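Local coordinates for predicted acyltransferase with acyl-CoA N-acyltransferase domain (Escherichia coli, PDB 4RS2), which binds coenzyme A, probably transfers an acyl group from acyl-CoA to an acceptor as a GNAT family member, and when overexpressed suppresses small-RNA-mediated silencing, at residues Lys45-His48 and Asp49-Asp53. Sequence-based numbering, arbitrary orientation.
Sequences KLVH and DLRED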
loop_
_atom_site.group_PDB
_atom_site.type_symbol
_atom_site.label_atom_id
_atom_site.label_comp_id
_atom_site.label_asym_id
_atom_site.label_seq_id
_atom_site.Cartn_x
_atom_site.Cartn_y
_atom_site.Cartn_z
ATOM N N LYS A 45 4.064 -6.627 -12.097
ATOM C CA LYS A 45 3.318 -7.821 -12.478
ATOM C C LYS A 45 2.209 -8.150 -11.458
ATOM O O LYS A 45 1.095 -8.542 -11.831
ATOM C CB LYS A 45 4.298 -8.978 -12.708
ATOM C CG LYS A 45 5.184 -8.723 -13.921
ATOM C CD LYS A 45 6.536 -9.410 -13.858
ATOM C CE LYS A 45 6.507 -10.840 -14.305
ATOM N NZ LYS A 45 7.921 -11.337 -14.289
ATOM N N LEU A 46 2.504 -7.957 -10.187
ATOM C CA LEU A 46 1.514 -8.140 -9.118
ATOM C C LEU A 46 0.329 -7.227 -9.341
ATOM O O LEU A 46 -0.824 -7.654 -9.278
ATOM C CB LEU A 46 2.143 -7.799 -7.792
ATOM C CG LEU A 46 1.187 -7.702 -6.583
ATOM C CD1 LEU A 46 0.644 -9.090 -6.225
ATOM C CD2 LEU A 46 1.928 -7.040 -5.447
ATOM N N VAL A 47 0.618 -5.950 -9.577
ATOM C CA VAL A 47 -0.468 -4.961 -9.716
ATOM C C VAL A 47 -1.300 -5.249 -10.953
ATOM O O VAL A 47 -2.537 -5.201 -10.906
ATOM C CB VAL A 47 0.077 -3.540 -9.690
ATOM C CG1 VAL A 47 -0.948 -2.553 -10.229
ATOM C CG2 VAL A 47 0.539 -3.201 -8.280
ATOM N N HIS A 48 -0.632 -5.598 -12.039
ATOM C CA HIS A 48 -1.349 -5.993 -13.243
ATOM C C HIS A 48 -2.312 -7.147 -12.948
ATOM O O HIS A 48 -3.492 -7.114 -13.304
ATOM C CB HIS A 48 -0.361 -6.435 -14.311
ATOM C CG HIS A 48 -1.029 -6.979 -15.530
ATOM N ND1 HIS A 48 -1.311 -8.319 -15.690
ATOM C CD2 HIS A 48 -1.532 -6.355 -16.620
ATOM C CE1 HIS A 48 -1.935 -8.499 -16.839
ATOM N NE2 HIS A 48 -2.092 -7.323 -17.416
ATOM N N ASP A 49 -1.811 -8.185 -12.280
ATOM C CA ASP A 49 -2.665 -9.336 -11.990
ATOM C C ASP A 49 -3.797 -9.023 -11.022
ATOM O O ASP A 49 -4.900 -9.510 -11.214
ATOM C CB ASP A 49 -1.832 -10.506 -11.490
ATOM C CG ASP A 49 -0.904 -11.075 -12.550
ATOM O OD1 ASP A 49 -0.958 -10.664 -13.731
ATOM O OD2 ASP A 49 -0.107 -11.957 -12.189
ATOM N N LEU A 50 -3.541 -8.255 -9.966
ATOM C CA LEU A 50 -4.607 -7.904 -9.034
ATOM C C LEU A 50 -5.685 -7.118 -9.736
ATOM O O LEU A 50 -6.870 -7.362 -9.530
ATOM C CB LEU A 50 -4.053 -7.047 -7.882
ATOM C CG LEU A 50 -3.120 -7.731 -6.886
ATOM C CD1 LEU A 50 -2.461 -6.728 -5.967
ATOM C CD2 LEU A 50 -3.845 -8.793 -6.083
ATOM N N ARG A 51 -5.292 -6.171 -10.578
ATOM C CA ARG A 51 -6.279 -5.366 -11.246
ATOM C C ARG A 51 -7.107 -6.187 -12.220
ATOM O O ARG A 51 -8.341 -6.058 -12.276
ATOM C CB ARG A 51 -5.615 -4.221 -12.011
ATOM C CG ARG A 51 -6.624 -3.298 -12.688
ATOM C CD ARG A 51 -5.968 -2.157 -13.455
ATOM N NE ARG A 51 -5.116 -1.288 -12.652
ATOM C CZ ARG A 51 -3.788 -1.249 -12.742
ATOM N NH1 ARG A 51 -3.158 -2.051 -13.603
ATOM N NH2 ARG A 51 -3.099 -0.404 -11.974
ATOM N N GLU A 52 -6.421 -7.012 -12.995
ATOM C CA GLU A 52 -7.088 -7.794 -14.015
ATOM C C GLU A 52 -8.114 -8.731 -13.403
ATOM O O GLU A 52 -9.201 -8.940 -13.973
ATOM C CB GLU A 52 -6.069 -8.581 -14.826
ATOM C CG GLU A 52 -6.684 -9.329 -16.006
ATOM C CD GLU A 52 -5.731 -10.333 -16.615
ATOM O OE1 GLU A 52 -4.524 -10.032 -16.725
ATOM O OE2 GLU A 52 -6.193 -11.433 -16.990
ATOM N N ASP A 53 -7.798 -9.287 -12.238
ATOM C CA ASP A 53 -8.671 -10.279 -11.613
ATOM C C ASP A 53 -9.657 -9.723 -10.556
ATOM O O ASP A 53 -10.416 -10.481 -9.950
ATOM C CB ASP A 53 -7.802 -11.391 -11.060
ATOM C CG ASP A 53 -7.071 -12.157 -12.169
ATOM O OD1 ASP A 53 -7.711 -12.500 -13.179
ATOM O OD2 ASP A 53 -5.867 -12.443 -12.039
HETATM O O HOH W 1 -4.247 -4.969 -15.090
#
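With CG of H48 anti to its backbone nitrogen (chi1 175°) and CG of D49 anti to its own carbonyl carbon (chi1 -67°), imidazole and carboxylate swing to the same side of helix 42-53, the second helix of this GNAT domain, and join in a His-carboxylate hydrogen bond. H48 ND1 donates to D49 OD1 at 3.1 Å; the oxygen lies almost in the ring plane but is met on its anti side, and the two planes stand 66° apart. OD2 of the same carboxylate forms a salt bridge with R182, so D49 is gripped from two directions. One turn on, E52 extends beside the imidazole and brings OE1 to 3.0 Å from H48 CE1, oblique to the ring, with ring and carboxylate planes strongly inclined.

On the buried side L46 and L50 meet through apolar carbons, CG of L46 lying 3.8 Å from CD1 of L50, and these leucines also touch F180 and F55, respectively. V47 packs on L34 of helix 27-37 and Y72 of strand 69-80, while its contact with R51 is mixed: V47 CG1 lies 3.5 Å from R51 NH2. The arginine chain bends at chi3, folding its guanidinium back over V47, where NH2 reaches a salt bridge to E22. Four i to i+4 backbone bonds run from K45-H48 to D49-E52; in that of H48, O accepts from E52 N at 2.9 Å and also takes a hydrogen bond from a water at 2.9 Å, and the same water accepts a weak hydrogen bond from R51 NH1 at 3.5 Å.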